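Local coordinates for protein methionyl-tRNA formyltransferase (Clostridium thermocellum, PDB 1ZGH) that probably transfers the formyl group of 10-formyltetrahydrofolate to the methionine carried by initiator methionyl-tRNA, as related formyltransferases do, at residues A[68-73]-A[96-101]; A[31-36]-A[174-179]; A[131-136]-A[142-147]; A[88-93]-A[100-105]. One frame throughout, in Å; residues are numbered along the deposited sequence.

Contact 1: residues A[68-73]-A[96-101]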
loop_
_atom_site.group_PDB
_atom_site.type_symbol
_atom_site.label_atom_id
_atom_site.label_comp_id
_atom_site.label_asym_id
_atom_site.label_seq_id
_atom_site.Cartn_x
_atom_site.Cartn_y
_atom_site.Cartn_z
ATOM N N LEU A 68 -14.065 -4.119 -11.338
ATOM C CA LEU A 68 -13.570 -2.818 -11.817
ATOM C C LEU A 68 -13.375 -2.801 -13.327
ATOM O O LEU A 68 -12.241 -2.795 -13.822
ATOM C CB LEU A 68 -12.265 -2.417 -11.117
ATOM C CG LEU A 68 -11.798 -0.963 -11.322
ATOM C CD1 LEU A 68 -12.577 -0.031 -10.430
ATOM C CD2 LEU A 68 -10.274 -0.797 -11.042
ATOM N N THR A 69 -14.487 -2.767 -14.050
ATOM C CA THR A 69 -14.456 -2.709 -15.503
ATOM C C THR A 69 -15.097 -1.404 -15.953
ATOM O O THR A 69 -15.945 -0.845 -15.246
ATOM C CB THR A 69 -15.191 -3.896 -16.161
ATOM O OG1 THR A 69 -16.590 -3.820 -15.894
ATOM C CG2 THR A 69 -14.647 -5.229 -15.671
ATOM N N PHE A 70 -14.681 -0.920 -17.111
ATOM C CA PHE A 70 -15.235 0.310 -17.680
ATOM C C PHE A 70 -16.761 0.244 -17.792
ATOM O O PHE A 70 -17.453 1.217 -17.493
ATOM C CB PHE A 70 -14.606 0.594 -19.048
ATOM C CG PHE A 70 -15.130 1.846 -19.712
ATOM C CD1 PHE A 70 -15.090 3.064 -19.048
ATOM C CD2 PHE A 70 -15.657 1.804 -20.994
ATOM C CE1 PHE A 70 -15.576 4.217 -19.645
ATOM C CE2 PHE A 70 -16.147 2.954 -21.618
ATOM C CZ PHE A 70 -16.116 4.169 -20.941
ATOM N N GLU A 71 -17.285 -0.902 -18.221
ATOM C CA GLU A 71 -18.723 -1.055 -18.400
ATOM C C GLU A 71 -19.478 -0.988 -17.062
ATOM O O GLU A 71 -20.557 -0.427 -17.007
ATOM C CB GLU A 71 -19.060 -2.341 -19.179
ATOM C CG GLU A 71 -18.593 -2.335 -20.667
ATOM C CD GLU A 71 -19.177 -1.194 -21.519
ATOM O OE1 GLU A 71 -18.391 -0.526 -22.230
ATOM O OE2 GLU A 71 -20.407 -0.958 -21.508
ATOM N N LYS A 72 -18.898 -1.522 -15.989
ATOM C CA LYS A 72 -19.521 -1.439 -14.666
ATOM C C LYS A 72 -19.347 -0.060 -13.985
ATOM O O LYS A 72 -20.296 0.487 -13.393
ATOM C CB LYS A 72 -18.982 -2.548 -13.744
ATOM C CG LYS A 72 -19.441 -3.967 -14.128
ATOM C CD LYS A 72 -18.785 -5.014 -13.236
ATOM C CE LYS A 72 -19.202 -6.431 -13.603
ATOM N NZ LYS A 72 -20.686 -6.592 -13.527
ATOM N N VAL A 73 -18.155 0.499 -14.092
ATOM C CA VAL A 73 -17.820 1.800 -13.505
ATOM C C VAL A 73 -18.634 2.968 -14.141
ATOM O O VAL A 73 -19.024 3.901 -13.441
ATOM C CB VAL A 73 -16.286 2.066 -13.637
ATOM C CG1 VAL A 73 -15.936 3.502 -13.311
ATOM C CG2 VAL A 73 -15.487 1.092 -12.766
ATOM N N GLU A 96 -8.506 7.105 -17.788
ATOM C CA GLU A 96 -8.654 8.196 -18.737
ATOM C C GLU A 96 -10.048 8.842 -18.703
ATOM O O GLU A 96 -10.246 9.921 -19.264
ATOM C CB GLU A 96 -8.361 7.720 -20.155
ATOM C CG GLU A 96 -6.879 7.499 -20.434
ATOM C CD GLU A 96 -6.621 7.106 -21.873
ATOM O OE1 GLU A 96 -7.579 7.087 -22.684
ATOM O OE2 GLU A 96 -5.455 6.805 -22.197
ATOM N N ASN A 97 -11.019 8.170 -18.092
ATOM C CA ASN A 97 -12.388 8.659 -18.107
ATOM C C ASN A 97 -12.913 9.053 -16.743
ATOM O O ASN A 97 -13.982 9.640 -16.660
ATOM C CB ASN A 97 -13.309 7.621 -18.766
ATOM C CG ASN A 97 -13.002 7.424 -20.246
ATOM O OD1 ASN A 97 -13.201 8.323 -21.056
ATOM N ND2 ASN A 97 -12.499 6.250 -20.598
ATOM N N PHE A 98 -12.180 8.737 -15.682
ATOM C CA PHE A 98 -12.586 9.035 -14.314
ATOM C C PHE A 98 -11.334 9.434 -13.531
ATOM O O PHE A 98 -10.226 8.995 -13.856
ATOM C CB PHE A 98 -13.268 7.809 -13.664
ATOM C CG PHE A 98 -14.461 7.319 -14.431
ATOM C CD1 PHE A 98 -14.338 6.260 -15.325
ATOM C CD2 PHE A 98 -15.700 7.964 -14.317
ATOM C CE1 PHE A 98 -15.436 5.831 -16.078
ATOM C CE2 PHE A 98 -16.805 7.546 -15.067
ATOM C CZ PHE A 98 -16.675 6.485 -15.955
ATOM N N THR A 99 -11.513 10.262 -12.510
ATOM C CA THR A 99 -10.411 10.709 -11.683
ATOM C C THR A 99 -10.069 9.607 -10.712
ATOM O O THR A 99 -10.789 9.335 -9.740
ATOM C CB THR A 99 -10.720 12.019 -10.942
ATOM O OG1 THR A 99 -11.130 12.996 -11.891
ATOM C CG2 THR A 99 -9.485 12.544 -10.248
ATOM N N CYS A 100 -8.951 8.959 -10.988
ATOM C CA CYS A 100 -8.495 7.846 -10.185
ATOM C C CYS A 100 -7.407 8.344 -9.260
ATOM O O CYS A 100 -6.454 8.963 -9.725
ATOM C CB CYS A 100 -7.995 6.714 -11.077
ATOM S SG CYS A 100 -9.284 5.872 -11.992
ATOM N N VAL A 101 -7.553 8.045 -7.965
ATOM C CA VAL A 101 -6.633 8.480 -6.918
ATOM C C VAL A 101 -5.952 7.287 -6.241
ATOM O O VAL A 101 -6.591 6.495 -5.566
ATOM C CB VAL A 101 -7.364 9.314 -5.849
ATOM C CG1 VAL A 101 -6.375 9.933 -4.876
ATOM C CG2 VAL A 101 -8.219 10.377 -6.531
#
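Val-73 meets Phe-98 through a single methyl group. Val-73 CG1 lies over one face of the Phe-98 ring, 3.9 Å from its centroid and 22° off the normal, a CH-pi contact displaced toward the rim. The nearest ring atom is Phe-98 CE1, 3.7 Å from Val-73 CG1. Val-73 reaches it because CG1 is its branch opposite the backbone N, while CG2 stands beside that N. The two side chains run past each other in opposite directions.

Phe-98 CE1 is also the corner that Phe-70 reaches, with Phe-70 CE1 3.9 Å away. This atom sits at the edge of the Phe-70 ring, near its plane, and the two side chains cross at about a right angle. Phe-70 does not leave the backbone aimed at 96-101, but its ring comes nearer: with chi1 at 180°, CG is swung away from the backbone N and the ring extends to meet the partner. Asn-97 comes up obliquely to the same ring atom, its ND2 3.8 Å from Phe-70 CE1, with amide and ring planes 32° apart. That ND2 is hydrogen-bonded to Glu-93 O, which holds the amide in place beside the ring.

Thr-69 is the N-cap of the helix, its OG1 accepting from Lys-72 N at 3.3 Å.

The contact thus lays the start of helix 70-76 against the loop entering strand 100-104. Val-73 and Phe-98 both pack on Pro-78 and on Ile-81 of strand 80-83, the sheet neighbour of 100-104, while Phe-70 borders helix 92-95 at Glu-93.

Contact 2: residues A[31-36]-A[174-179]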
loop_
_atom_site.group_PDB
_atom_site.type_symbol
_atom_site.label_atom_id
_atom_site.label_comp_id
_atom_site.label_asym_id
_atom_site.label_seq_id
_atom_site.Cartn_x
_atom_site.Cartn_y
_atom_site.Cartn_z
HETATM N N MSE A 31 -22.515 13.074 -3.776
HETATM C CA MSE A 31 -21.391 12.770 -4.682
HETATM C C MSE A 31 -21.188 11.254 -4.765
HETATM O O MSE A 31 -21.166 10.586 -3.752
HETATM C CB MSE A 31 -20.103 13.464 -4.211
HETATM C CG MSE A 31 -18.906 13.256 -5.122
HETATM SE SE MSE A 31 -17.212 13.792 -4.257
HETATM C CE MSE A 31 -17.308 15.674 -4.715
ATOM N N ASN A 32 -21.067 10.732 -5.980
ATOM C CA ASN A 32 -20.842 9.308 -6.203
ATOM C C ASN A 32 -19.332 9.043 -6.127
ATOM O O ASN A 32 -18.567 9.666 -6.846
ATOM C CB ASN A 32 -21.378 8.852 -7.582
ATOM C CG ASN A 32 -22.903 8.919 -7.703
ATOM O OD1 ASN A 32 -23.624 8.855 -6.717
ATOM N ND2 ASN A 32 -23.393 9.037 -8.948
ATOM N N ILE A 33 -18.907 8.149 -5.243
ATOM C CA ILE A 33 -17.515 7.689 -5.271
ATOM C C ILE A 33 -17.389 6.168 -5.275
ATOM O O ILE A 33 -18.306 5.433 -4.860
ATOM C CB ILE A 33 -16.689 8.218 -4.082
ATOM C CG1 ILE A 33 -17.234 7.696 -2.757
ATOM C CG2 ILE A 33 -16.628 9.757 -4.058
ATOM C CD1 ILE A 33 -16.275 7.914 -1.593
ATOM N N ILE A 34 -16.235 5.706 -5.751
ATOM C CA ILE A 34 -15.869 4.314 -5.622
ATOM C C ILE A 34 -14.626 4.266 -4.748
ATOM O O ILE A 34 -13.705 5.055 -4.929
ATOM C CB ILE A 34 -15.576 3.662 -6.983
ATOM C CG1 ILE A 34 -16.850 3.581 -7.835
ATOM C CG2 ILE A 34 -14.959 2.254 -6.804
ATOM C CD1 ILE A 34 -16.597 3.187 -9.239
ATOM N N ILE A 35 -14.637 3.344 -3.793
ATOM C CA ILE A 35 -13.431 2.894 -3.101
ATOM C C ILE A 35 -13.078 1.484 -3.560
ATOM O O ILE A 35 -13.772 0.522 -3.247
ATOM C CB ILE A 35 -13.584 2.920 -1.560
ATOM C CG1 ILE A 35 -14.087 4.306 -1.123
ATOM C CG2 ILE A 35 -12.221 2.588 -0.866
ATOM C CD1 ILE A 35 -14.220 4.492 0.374
ATOM N N ALA A 36 -11.964 1.368 -4.269
ATOM C CA ALA A 36 -11.487 0.072 -4.730
ATOM C C ALA A 36 -10.271 -0.303 -3.899
ATOM O O ALA A 36 -9.251 0.372 -3.917
ATOM C CB ALA A 36 -11.166 0.130 -6.225
ATOM N N GLU A 174 -10.367 15.189 3.282
ATOM C CA GLU A 174 -9.794 16.430 2.743
ATOM C C GLU A 174 -9.935 16.519 1.227
ATOM O O GLU A 174 -10.398 17.546 0.682
ATOM C CB GLU A 174 -8.315 16.556 3.125
ATOM C CG GLU A 174 -7.576 17.625 2.307
ATOM C CD GLU A 174 -6.896 18.643 3.180
ATOM O OE1 GLU A 174 -5.658 18.799 3.071
ATOM O OE2 GLU A 174 -7.617 19.290 3.972
ATOM N N LEU A 175 -9.524 15.457 0.545
ATOM C CA LEU A 175 -9.692 15.369 -0.911
ATOM C C LEU A 175 -11.124 15.628 -1.385
ATOM O O LEU A 175 -11.332 16.436 -2.298
ATOM C CB LEU A 175 -9.247 14.007 -1.440
ATOM C CG LEU A 175 -9.291 13.862 -2.968
ATOM C CD1 LEU A 175 -8.114 14.566 -3.593
ATOM C CD2 LEU A 175 -9.296 12.389 -3.371
ATOM N N LEU A 176 -12.094 14.932 -0.799
ATOM C CA LEU A 176 -13.505 15.050 -1.240
ATOM C C LEU A 176 -14.100 16.412 -0.852
ATOM O O LEU A 176 -14.987 16.915 -1.523
ATOM C CB LEU A 176 -14.371 13.896 -0.690
ATOM C CG LEU A 176 -13.927 12.458 -1.055
ATOM C CD1 LEU A 176 -14.826 11.381 -0.422
ATOM C CD2 LEU A 176 -13.859 12.270 -2.566
ATOM N N THR A 177 -13.584 17.015 0.217
ATOM C CA THR A 177 -14.099 18.295 0.693
ATOM C C THR A 177 -13.472 19.495 -0.007
ATOM O O THR A 177 -14.192 20.392 -0.468
ATOM C CB THR A 177 -13.927 18.452 2.202
ATOM O OG1 THR A 177 -14.550 17.347 2.853
ATOM C CG2 THR A 177 -14.596 19.735 2.679
ATOM N N LYS A 178 -12.151 19.528 -0.066
ATOM C CA LYS A 178 -11.459 20.636 -0.694
ATOM C C LYS A 178 -11.359 20.488 -2.209
ATOM O O LYS A 178 -11.254 21.485 -2.917
ATOM C CB LYS A 178 -10.071 20.798 -0.107
ATOM C CG LYS A 178 -10.077 21.083 1.384
ATOM C CD LYS A 178 -8.655 21.334 1.873
ATOM C CE LYS A 178 -8.602 22.238 3.103
ATOM N NZ LYS A 178 -7.225 22.837 3.307
ATOM N N ARG A 179 -11.382 19.249 -2.701
ATOM C CA ARG A 179 -11.270 18.965 -4.136
ATOM C C ARG A 179 -10.076 19.713 -4.752
ATOM O O ARG A 179 -10.237 20.490 -5.691
ATOM C CB ARG A 179 -12.600 19.284 -4.855
ATOM C CG ARG A 179 -13.757 18.406 -4.373
ATOM C CD ARG A 179 -15.113 18.783 -4.928
ATOM N NE ARG A 179 -15.125 18.944 -6.387
ATOM C CZ ARG A 179 -15.175 20.112 -7.043
ATOM N NH1 ARG A 179 -15.231 21.281 -6.396
ATOM N NH2 ARG A 179 -15.174 20.119 -8.377
#
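Leu-176 points its fork from the helix at the strand, and its two methyls divide the partners between them. Leu-176 CD1 meets Ile-33 CD1 at 3.9 Å. Leu-176 CD2 lies 4.0 Å from Ile-33 CG2 and 4.1 Å from the selenium atom SE of Met-31, a selenomethionine, so this methyl fits between two side chains that leave the strand on the same face. All of these side chains cross at a slant, with no flat groups stacked. Ile-33 offers both branches to the fork: chi1 of 63° sets CG1 between the backbone N and the carbonyl carbon, with CG2 beside the N.

Met-31 is stretched out as far as selenium and then bends, chi3 -85°, carrying CE past the leucine to Arg-179. There Met-31 CE touches the aliphatic CD of Arg-179 at 3.8 Å. Arg-179 leaves the helical conformation with positive phi, although Arg-179 N still bonds Leu-175 O at 2.8 Å.

Phe-49 of helix 40-52 joins Ile-33 and Leu-176, and Tyr-80 flanks Leu-176 and Arg-179. Between 31-36 and 174-179 the contact is made of apolar carbon and selenium, without a polar bond, so its stability probably comes from burial of hydrophobic surface and close packing; the arginine contributes methylene carbon rather than charge.

Contact 3: residues A[131-136]-A[142-147]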
loop_
_atom_site.group_PDB
_atom_site.type_symbol
_atom_site.label_atom_id
_atom_site.label_comp_id
_atom_site.label_asym_id
_atom_site.label_seq_id
_atom_site.Cartn_x
_atom_site.Cartn_y
_atom_site.Cartn_z
ATOM N N SER A 131 1.622 9.889 -0.667
ATOM C CA SER A 131 1.237 10.801 -1.720
ATOM C C SER A 131 -0.059 10.337 -2.383
ATOM O O SER A 131 -0.149 9.208 -2.903
ATOM C CB SER A 131 2.324 10.911 -2.798
ATOM O OG SER A 131 3.583 11.189 -2.252
ATOM N N ALA A 132 -1.064 11.211 -2.364
ATOM C CA ALA A 132 -2.285 10.992 -3.141
ATOM C C ALA A 132 -2.012 11.537 -4.541
ATOM O O ALA A 132 -1.673 12.725 -4.695
ATOM C CB ALA A 132 -3.464 11.676 -2.487
ATOM N N ILE A 133 -2.118 10.664 -5.547
ATOM C CA ILE A 133 -1.821 11.019 -6.938
ATOM C C ILE A 133 -2.904 10.601 -7.916
ATOM O O ILE A 133 -3.620 9.627 -7.691
ATOM C CB ILE A 133 -0.498 10.395 -7.424
ATOM C CG1 ILE A 133 -0.623 8.871 -7.546
ATOM C CG2 ILE A 133 0.623 10.781 -6.474
ATOM C CD1 ILE A 133 0.616 8.196 -8.090
ATOM N N LYS A 134 -3.006 11.355 -9.004
ATOM C CA LYS A 134 -3.965 11.085 -10.055
ATOM C C LYS A 134 -3.325 10.118 -11.029
ATOM O O LYS A 134 -2.309 10.439 -11.662
ATOM C CB LYS A 134 -4.337 12.372 -10.805
ATOM C CG LYS A 134 -5.550 12.184 -11.709
ATOM C CD LYS A 134 -5.881 13.411 -12.483
ATOM C CE LYS A 134 -7.009 13.130 -13.460
ATOM N NZ LYS A 134 -7.624 14.403 -13.937
ATOM N N VAL A 135 -3.917 8.952 -11.172
ATOM C CA VAL A 135 -3.406 7.926 -12.080
ATOM C C VAL A 135 -3.349 8.450 -13.535
ATOM O O VAL A 135 -4.332 9.022 -14.027
ATOM C CB VAL A 135 -4.304 6.687 -11.991
ATOM C CG1 VAL A 135 -3.856 5.597 -12.942
ATOM C CG2 VAL A 135 -4.325 6.186 -10.533
ATOM N N ASP A 136 -2.207 8.264 -14.199
ATOM C CA ASP A 136 -2.031 8.738 -15.590
ATOM C C ASP A 136 -1.428 7.675 -16.504
ATOM O O ASP A 136 -0.935 8.002 -17.588
ATOM C CB ASP A 136 -1.130 9.971 -15.619
ATOM C CG ASP A 136 0.309 9.665 -15.143
ATOM O OD1 ASP A 136 0.616 8.507 -14.761
ATOM O OD2 ASP A 136 1.131 10.598 -15.140
ATOM N N GLY A 142 1.918 10.385 -11.876
ATOM C CA GLY A 142 0.782 11.284 -11.845
ATOM C C GLY A 142 0.898 12.503 -10.948
ATOM O O GLY A 142 1.654 12.518 -9.972
ATOM N N ASP A 143 0.107 13.518 -11.278
ATOM C CA ASP A 143 0.052 14.752 -10.507
ATOM C C ASP A 143 -0.327 14.456 -9.058
ATOM O O ASP A 143 -1.128 13.549 -8.783
ATOM C CB ASP A 143 -0.943 15.754 -11.124
ATOM C CG ASP A 143 -0.556 16.184 -12.541
ATOM O OD1 ASP A 143 0.531 15.790 -13.001
ATOM O OD2 ASP A 143 -1.347 16.911 -13.193
ATOM N N ILE A 144 0.260 15.217 -8.139
ATOM C CA ILE A 144 0.110 14.958 -6.701
ATOM C C ILE A 144 -0.937 15.909 -6.145
ATOM O O ILE A 144 -0.823 17.116 -6.339
ATOM C CB ILE A 144 1.451 15.196 -5.948
ATOM C CG1 ILE A 144 2.532 14.224 -6.441
ATOM C CG2 ILE A 144 1.250 15.026 -4.444
ATOM C CD1 ILE A 144 3.955 14.636 -6.074
ATOM N N PHE A 145 -1.945 15.373 -5.468
ATOM C CA PHE A 145 -2.949 16.180 -4.775
ATOM C C PHE A 145 -2.377 16.788 -3.497
ATOM O O PHE A 145 -2.518 17.991 -3.263
ATOM C CB PHE A 145 -4.181 15.342 -4.410
ATOM C CG PHE A 145 -4.996 14.888 -5.585
ATOM C CD1 PHE A 145 -5.974 15.712 -6.134
ATOM C CD2 PHE A 145 -4.792 13.628 -6.143
ATOM C CE1 PHE A 145 -6.761 15.271 -7.220
ATOM C CE2 PHE A 145 -5.550 13.190 -7.218
ATOM C CZ PHE A 145 -6.542 14.007 -7.759
ATOM N N PHE A 146 -1.764 15.934 -2.662
ATOM C CA PHE A 146 -1.062 16.332 -1.416
ATOM C C PHE A 146 -0.475 15.083 -0.696
ATOM O O PHE A 146 -0.696 13.940 -1.122
ATOM C CB PHE A 146 -1.980 17.143 -0.468
ATOM C CG PHE A 146 -3.241 16.407 -0.035
ATOM C CD1 PHE A 146 -3.244 15.618 1.109
ATOM C CD2 PHE A 146 -4.410 16.516 -0.760
ATOM C CE1 PHE A 146 -4.392 14.935 1.512
ATOM C CE2 PHE A 146 -5.570 15.850 -0.359
ATOM C CZ PHE A 146 -5.553 15.050 0.772
ATOM N N LYS A 147 0.281 15.327 0.376
ATOM C CA LYS A 147 1.048 14.306 1.091
ATOM C C LYS A 147 0.802 14.385 2.586
ATOM O O LYS A 147 0.444 15.452 3.093
ATOM C CB LYS A 147 2.558 14.486 0.854
ATOM C CG LYS A 147 2.981 14.333 -0.596
ATOM C CD LYS A 147 4.471 14.584 -0.797
ATOM C CE LYS A 147 4.825 14.548 -2.269
ATOM N NZ LYS A 147 6.285 14.696 -2.496
#
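Ala-132 bonds the facing strand through both backbone N and O, but to two successive residues. Ala-132 N donates to Phe-146 O at 3.0 Å, nearly straight, while Ala-132 O accepts from Phe-145 N at 2.8 Å, the donor tilted 22° from the carbonyl plane. One residue thus faces two, a beta bulge between the non-hydrogen-bonded pairs Ser-131/Lys-147 and Ile-133/Ile-144. The third bond, Lys-134 N to Asp-143 O at 2.9 Å, closes the pairing toward the turn, where Gly-142 CA approaches Lys-134 O at 3.2 Å in a CA-H...O contact. Gly-142 O accepts from Gln-185 NE2.

Phe-145 brings its ring edge to the Ala-132 carbonyl and sets CE2 3.9 Å from Lys-134 CB. On the face that carries Ser-131 and Lys-147, Ile-133 CG2 meets Ile-144 CG1 at 3.9 Å. Lys-147 extends past Ser-131, CE 3.6 Å from OG; the hydroxyl bonds Thr-106 O, and NZ pairs with Asp-107 and bonds Leu-108 O. Asp-136 OD1 is taken by Thr-141 OG1 and Gly-138 N.

In the sheet, strand 144-151 is the edge, with 127-134 bonded on its inner side to 100-104. Helix 156-178 packs Met-171 on Ala-132 and Phe-146, and Leu-175 on Phe-145.

Contact 4: residues A[88-93]-A[100-105]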
loop_
_atom_site.group_PDB
_atom_site.type_symbol
_atom_site.label_atom_id
_atom_site.label_comp_id
_atom_site.label_asym_id
_atom_site.label_seq_id
_atom_site.Cartn_x
_atom_site.Cartn_y
_atom_site.Cartn_z
ATOM N N TRP A 88 -3.932 -4.820 -8.793
ATOM C CA TRP A 88 -3.891 -4.997 -10.227
ATOM C C TRP A 88 -3.694 -3.691 -11.006
ATOM O O TRP A 88 -3.897 -2.603 -10.473
ATOM C CB TRP A 88 -5.167 -5.688 -10.664
ATOM C CG TRP A 88 -5.405 -6.957 -9.912
ATOM C CD1 TRP A 88 -4.828 -8.191 -10.157
ATOM C CD2 TRP A 88 -6.265 -7.134 -8.781
ATOM N NE1 TRP A 88 -5.294 -9.114 -9.251
ATOM C CE2 TRP A 88 -6.178 -8.496 -8.399
ATOM C CE3 TRP A 88 -7.119 -6.283 -8.067
ATOM C CZ2 TRP A 88 -6.903 -9.017 -7.323
ATOM C CZ3 TRP A 88 -7.850 -6.806 -7.009
ATOM C CH2 TRP A 88 -7.740 -8.161 -6.650
ATOM N N ILE A 89 -3.260 -3.832 -12.258
ATOM C CA ILE A 89 -3.144 -2.720 -13.209
ATOM C C ILE A 89 -4.522 -2.119 -13.424
ATOM O O ILE A 89 -5.470 -2.847 -13.724
ATOM C CB ILE A 89 -2.651 -3.194 -14.585
ATOM C CG1 ILE A 89 -1.188 -3.648 -14.519
ATOM C CG2 ILE A 89 -2.818 -2.081 -15.659
ATOM C CD1 ILE A 89 -0.751 -4.361 -15.790
ATOM N N ILE A 90 -4.613 -0.802 -13.303
ATOM C CA ILE A 90 -5.892 -0.091 -13.552
ATOM C C ILE A 90 -6.055 0.138 -15.054
ATOM O O ILE A 90 -5.216 0.791 -15.644
ATOM C CB ILE A 90 -5.947 1.256 -12.799
ATOM C CG1 ILE A 90 -5.761 1.015 -11.297
ATOM C CG2 ILE A 90 -7.299 2.006 -13.115
ATOM C CD1 ILE A 90 -5.417 2.262 -10.465
ATOM N N PRO A 91 -7.134 -0.399 -15.676
ATOM C CA PRO A 91 -7.347 -0.244 -17.104
ATOM C C PRO A 91 -7.361 1.213 -17.571
ATOM O O PRO A 91 -7.819 2.091 -16.840
ATOM C CB PRO A 91 -8.734 -0.869 -17.342
ATOM C CG PRO A 91 -8.969 -1.735 -16.191
ATOM C CD PRO A 91 -8.214 -1.175 -15.037
ATOM N N LYS A 92 -6.866 1.427 -18.783
ATOM C CA LYS A 92 -6.747 2.745 -19.378
ATOM C C LYS A 92 -8.123 3.375 -19.567
ATOM O O LYS A 92 -8.301 4.555 -19.287
ATOM C CB LYS A 92 -6.004 2.618 -20.713
ATOM C CG LYS A 92 -5.582 3.925 -21.355
ATOM C CD LYS A 92 -4.961 3.715 -22.754
ATOM N N GLU A 93 -9.101 2.589 -20.015
ATOM C CA GLU A 93 -10.457 3.092 -20.181
ATOM C C GLU A 93 -11.061 3.624 -18.872
ATOM O O GLU A 93 -11.965 4.466 -18.906
ATOM C CB GLU A 93 -11.382 2.033 -20.811
ATOM N N CYS A 100 -8.951 8.959 -10.988
ATOM C CA CYS A 100 -8.495 7.846 -10.185
ATOM C C CYS A 100 -7.407 8.344 -9.260
ATOM O O CYS A 100 -6.454 8.963 -9.725
ATOM C CB CYS A 100 -7.995 6.714 -11.077
ATOM S SG CYS A 100 -9.284 5.872 -11.992
ATOM N N VAL A 101 -7.553 8.045 -7.965
ATOM C CA VAL A 101 -6.633 8.480 -6.918
ATOM C C VAL A 101 -5.952 7.287 -6.241
ATOM O O VAL A 101 -6.591 6.495 -5.566
ATOM C CB VAL A 101 -7.364 9.314 -5.849
ATOM C CG1 VAL A 101 -6.375 9.933 -4.876
ATOM C CG2 VAL A 101 -8.219 10.377 -6.531
ATOM N N VAL A 102 -4.660 7.156 -6.461
ATOM C CA VAL A 102 -3.839 6.159 -5.778
ATOM C C VAL A 102 -3.097 6.812 -4.614
ATOM O O VAL A 102 -2.723 7.969 -4.685
ATOM C CB VAL A 102 -2.870 5.507 -6.802
ATOM C CG1 VAL A 102 -1.612 4.919 -6.133
ATOM C CG2 VAL A 102 -3.609 4.451 -7.567
ATOM N N PHE A 103 -2.859 6.036 -3.558
ATOM C CA PHE A 103 -2.172 6.493 -2.361
ATOM C C PHE A 103 -0.856 5.759 -2.265
ATOM O O PHE A 103 -0.830 4.588 -1.895
ATOM C CB PHE A 103 -3.060 6.235 -1.141
ATOM C CG PHE A 103 -4.292 7.066 -1.133
ATOM C CD1 PHE A 103 -5.436 6.635 -1.771
ATOM C CD2 PHE A 103 -4.305 8.307 -0.514
ATOM C CE1 PHE A 103 -6.566 7.409 -1.759
ATOM C CE2 PHE A 103 -5.440 9.066 -0.490
ATOM C CZ PHE A 103 -6.562 8.631 -1.111
ATOM N N HIS A 104 0.231 6.419 -2.670
ATOM C CA HIS A 104 1.521 5.743 -2.831
ATOM C C HIS A 104 2.463 6.201 -1.718
ATOM O O HIS A 104 2.649 7.392 -1.513
ATOM C CB HIS A 104 2.070 6.000 -4.225
ATOM C CG HIS A 104 3.422 5.423 -4.468
ATOM N ND1 HIS A 104 3.623 4.110 -4.825
ATOM C CD2 HIS A 104 4.653 5.988 -4.401
ATOM C CE1 HIS A 104 4.918 3.891 -4.980
ATOM N NE2 HIS A 104 5.565 5.020 -4.741
HETATM N N MSE A 105 3.010 5.251 -0.958
HETATM C CA MSE A 105 3.670 5.602 0.313
HETATM C C MSE A 105 5.115 6.050 0.191
HETATM O O MSE A 105 5.945 5.757 1.051
HETATM C CB MSE A 105 3.533 4.468 1.343
HETATM C CG MSE A 105 4.250 3.202 1.034
HETATM SE SE MSE A 105 4.428 2.148 2.761
HETATM C CE MSE A 105 2.583 1.957 3.187
#
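Ile-90 reaches strand 100-104 with its two branches, each directed at a different residue. CD1 of Ile-90 lies 4.1 Å from Val-102 CG2, the two side chains sliding by one another with opposite headings. Ile-90 CG2 stays 4.5 Å from Cys-100 SG, a looser touch. Chi1 of -58° sends CG1 opposite the carbonyl carbon, and the nearly extended chi2 of 164° carries CD1 out to the valine; CG2, opposite the backbone N, faces the sulphur. Val-102 answers with the branch that stands beside its own backbone N. Cys-100 and Val-102 share this face of the strand because they alternate with Val-101, whose side chain points away.

Polar bonding plays no part between the segments, whose closest CA atoms, of Ile-90 and Cys-100, are 9.0 Å apart. The strand backbone is hydrogen-bonded within the sheet instead, Val-102 with Ile-133 and Val-101 with Ile-81 and Phe-83.

Pro-91, next to Ile-90, is the N-cap of helix 92-95, the short helix of the beta-alpha-beta unit that links strands 80-83 and 100-104. Ile-90 also packs on Phe-83, so its side chain touches both strands, while Val-101 on the far face meets Leu-175 of helix 156-178.

Overall arrangement
All four contacts reach one mixed sheet; contacts 1 and 4 both use strand 100-104, next to strand 127-134 of contact 3. Contacts 1 and 4 share Cys-100 and Val-101 and lie about 10 Å apart between centres; contact 3 is as near to contact 4, because Ile-133 N and Val-102 O (2.9 Å) join neighbouring strands. Contact 2 packs helix 156-178 on one face, about 14 Å between centres from contacts 1 and 3; Leu-175 CD2 touches Val-101 CG2 at 3.9 Å, and Leu-175 CD1 touches Phe-145 CD1 at 3.5 Å. Helices 70-76 and 92-95 lie on the other face. The frame is consistent with the Rossmann-like formyltransferase domain, which in relatives carries the active site.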